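Long-range contact in QdtA (Thermoanaerobacterium thermosaccharolyticum, PDB 4O9E), which is a bacterial protein of the WxcM-like family in the cupin clan, built largely of antiparallel beta strands: residues V67-K72 with V95-F100. Residues are numbered along the deposited sequence; the frame is centred on the assembly and turned at random.
Sequences VKIRLK and VWREMF. Unlike the reference sequence in segment 95-100: V95 (reference Leu). With TDR (thymine), chain D.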
loop_
_atom_site.group_PDB
_atom_site.type_symbol
_atom_site.label_atom_id
_atom_site.label_comp_id
_atom_site.label_asym_id
_atom_site.label_seq_id
_atom_site.Cartn_x
_atom_site.Cartn_y
_atom_site.Cartn_z
ATOM N N VAL A 67 4.725 8.228 -12.415
ATOM C CA VAL A 67 4.438 9.526 -11.834
ATOM C C VAL A 67 5.773 10.226 -11.607
ATOM O O VAL A 67 6.837 9.623 -11.416
ATOM C CB VAL A 67 3.511 9.423 -10.612
ATOM C CG1 VAL A 67 4.162 8.547 -9.544
ATOM C CG2 VAL A 67 3.201 10.806 -10.081
ATOM N N LYS A 68 5.747 11.537 -11.788
ATOM C CA LYS A 68 6.952 12.301 -11.505
ATOM C C LYS A 68 6.773 13.084 -10.216
ATOM O O LYS A 68 5.758 13.752 -10.071
ATOM C CB LYS A 68 7.176 13.325 -12.610
ATOM C CG LYS A 68 7.521 12.681 -13.943
ATOM C CD LYS A 68 7.954 13.740 -14.955
ATOM C CE LYS A 68 8.680 13.079 -16.107
ATOM N NZ LYS A 68 7.685 12.201 -16.769
ATOM N N ILE A 69 7.845 13.165 -9.441
ATOM C CA ILE A 69 7.887 13.861 -8.150
ATOM C C ILE A 69 8.953 14.945 -8.251
ATOM O O ILE A 69 10.150 14.678 -8.465
ATOM C CB ILE A 69 8.255 12.901 -6.995
ATOM C CG1 ILE A 69 7.454 11.596 -7.044
ATOM C CG2 ILE A 69 8.182 13.574 -5.633
ATOM C CD1 ILE A 69 5.943 11.680 -6.962
ATOM N N ARG A 70 8.473 16.172 -8.113
ATOM C CA ARG A 70 9.341 17.348 -8.095
ATOM C C ARG A 70 9.614 17.648 -6.630
ATOM O O ARG A 70 8.689 17.993 -5.887
ATOM C CB ARG A 70 8.675 18.581 -8.716
ATOM C CG ARG A 70 9.470 19.872 -8.579
ATOM C CD ARG A 70 8.832 21.049 -9.316
ATOM N NE ARG A 70 8.517 20.650 -10.689
ATOM C CZ ARG A 70 7.305 20.449 -11.192
ATOM N NH1 ARG A 70 6.200 20.670 -10.480
ATOM N NH2 ARG A 70 7.221 20.020 -12.444
ATOM N N LEU A 71 10.892 17.535 -6.295
ATOM C CA LEU A 71 11.419 17.779 -4.968
ATOM C C LEU A 71 12.288 19.019 -4.946
ATOM O O LEU A 71 13.137 19.223 -5.814
ATOM C CB LEU A 71 12.314 16.614 -4.558
ATOM C CG LEU A 71 11.719 15.216 -4.646
ATOM C CD1 LEU A 71 12.843 14.218 -4.442
ATOM C CD2 LEU A 71 10.575 15.056 -3.654
ATOM N N LYS A 72 12.097 19.819 -3.908
ATOM C CA LYS A 72 12.809 21.083 -3.819
ATOM C C LYS A 72 13.192 21.317 -2.386
ATOM O O LYS A 72 12.375 21.109 -1.493
ATOM C CB LYS A 72 11.850 22.217 -4.175
ATOM C CG LYS A 72 11.334 22.151 -5.602
ATOM C CD LYS A 72 10.282 23.203 -5.926
ATOM C CE LYS A 72 10.723 24.572 -5.438
ATOM N NZ LYS A 72 10.228 25.541 -6.448
ATOM N N VAL A 95 11.353 18.970 3.016
ATOM C CA VAL A 95 11.522 18.935 1.578
ATOM C C VAL A 95 10.151 19.255 1.013
ATOM O O VAL A 95 9.132 18.703 1.431
ATOM C CB VAL A 95 11.945 17.525 1.172
ATOM C CG1 VAL A 95 12.090 17.370 -0.324
ATOM C CG2 VAL A 95 13.229 17.150 1.881
ATOM N N TRP A 96 10.156 20.079 -0.023
ATOM C CA TRP A 96 8.918 20.524 -0.639
ATOM C C TRP A 96 8.601 19.565 -1.774
ATOM O O TRP A 96 9.457 19.130 -2.536
ATOM C CB TRP A 96 9.035 21.997 -1.062
ATOM C CG TRP A 96 7.835 22.555 -1.818
ATOM C CD1 TRP A 96 7.580 22.424 -3.165
ATOM C CD2 TRP A 96 6.726 23.277 -1.281
ATOM N NE1 TRP A 96 6.374 22.997 -3.485
ATOM C CE2 TRP A 96 5.869 23.598 -2.367
ATOM C CE3 TRP A 96 6.402 23.751 -0.008
ATOM C CZ2 TRP A 96 4.676 24.287 -2.202
ATOM C CZ3 TRP A 96 5.248 24.482 0.142
ATOM C CH2 TRP A 96 4.400 24.757 -0.946
ATOM N N ARG A 97 7.362 19.113 -1.901
ATOM C CA ARG A 97 7.159 18.309 -3.092
ATOM C C ARG A 97 5.911 18.602 -3.912
ATOM O O ARG A 97 4.905 19.051 -3.375
ATOM C CB ARG A 97 7.166 16.829 -2.759
ATOM C CG ARG A 97 6.008 16.363 -1.900
ATOM C CD ARG A 97 5.972 14.851 -1.999
ATOM N NE ARG A 97 4.724 14.307 -1.475
ATOM C CZ ARG A 97 4.450 14.260 -0.182
ATOM N NH1 ARG A 97 5.376 14.706 0.661
ATOM N NH2 ARG A 97 3.295 13.731 0.212
ATOM N N GLU A 98 5.980 18.184 -5.173
ATOM C CA GLU A 98 4.857 18.316 -6.089
ATOM C C GLU A 98 4.895 17.058 -6.938
ATOM O O GLU A 98 5.948 16.461 -7.136
ATOM C CB GLU A 98 4.935 19.606 -6.911
ATOM C CG GLU A 98 5.024 20.897 -6.107
ATOM C CD GLU A 98 5.620 22.081 -6.861
ATOM O OE1 GLU A 98 5.802 21.919 -8.082
ATOM O OE2 GLU A 98 5.920 23.143 -6.260
ATOM N N MET A 99 3.718 16.573 -7.312
ATOM C CA MET A 99 3.627 15.327 -8.068
ATOM C C MET A 99 2.839 15.581 -9.355
ATOM O O MET A 99 1.802 16.249 -9.347
ATOM C CB MET A 99 2.932 14.271 -7.217
ATOM C CG MET A 99 3.648 14.074 -5.882
ATOM S SD MET A 99 2.842 14.944 -4.527
ATOM C CE MET A 99 1.577 13.703 -4.246
ATOM N N PHE A 100 3.341 15.072 -10.471
ATOM C CA PHE A 100 2.671 15.414 -11.719
ATOM C C PHE A 100 2.923 14.305 -12.715
ATOM O O PHE A 100 3.719 13.399 -12.459
ATOM C CB PHE A 100 3.089 16.805 -12.199
ATOM C CG PHE A 100 4.516 16.895 -12.646
ATOM C CD1 PHE A 100 4.839 16.865 -13.990
ATOM C CD2 PHE A 100 5.534 17.050 -11.725
ATOM C CE1 PHE A 100 6.157 16.930 -14.400
ATOM C CE2 PHE A 100 6.849 17.110 -12.131
ATOM C CZ PHE A 100 7.165 17.075 -13.472
HETATM N N1 TDR D . 5.773 28.713 -6.102
HETATM C C2 TDR D . 5.267 27.508 -5.834
HETATM O O2 TDR D . 4.142 27.405 -5.297
HETATM N N3 TDR D . 5.972 26.416 -6.141
HETATM C C4 TDR D . 7.174 26.503 -6.720
HETATM O O4 TDR D . 7.721 25.405 -6.958
HETATM C C5 TDR D . 7.766 27.840 -7.024
HETATM C CM5 TDR D . 9.084 28.200 -7.660
HETATM C C6 TDR D . 6.969 28.915 -6.670
#
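OE2 of E98 is gripped by two donors, while OE1 of the same carboxylate binds R70 across the strands. OE2 accepts NE1 of W96 on the anti side at 2.8 Å, and N3 of the bound thymine also donates to it over a longer 3.3 Å. OE1 takes NH1 of R70 in a salt bridge of 2.7 Å, in the guanidinium plane and nearly along the C-O axis, although the two flat groups are turned 66° against each other. With both oxygens engaged, the rotation of the carboxylate is largely fixed. K72 reaches the same thymine from the opposite strand, NZ to O4 at 2.6 Å.

R70 illustrates how one guanidinium can serve two neighbours. Its CG lies anti to the backbone N (chi1 173°), and a bend at chi3 lays the group over one face of F100, the planes only 16° apart. On the opposite face of that ring K68 places CB 3.9 Å from the centroid, a CH-pi contact, while its CD runs on past CE1 and CZ.

On the face of I69, L71, R97 and M99 the side chains meet across the pair through carbons: CD1 of I69 presses on CG of M99 at 3.5 Å, and CD2 of L71 rests against CB of R97. M99 also touches a bound thymidine-5'-diphosphate, and I69 and R97 reach L60 on strand 58-64. Between the two faces runs a regular antiparallel ladder, with K68-F100, R70-E98 and K72-W96 as hydrogen-bonded pairs. Strand 67-73, paired on its other edge with strand 76-82, thus forms with strand 96-100 an antiparallel pair within one sheet of a cupin-type beta fold.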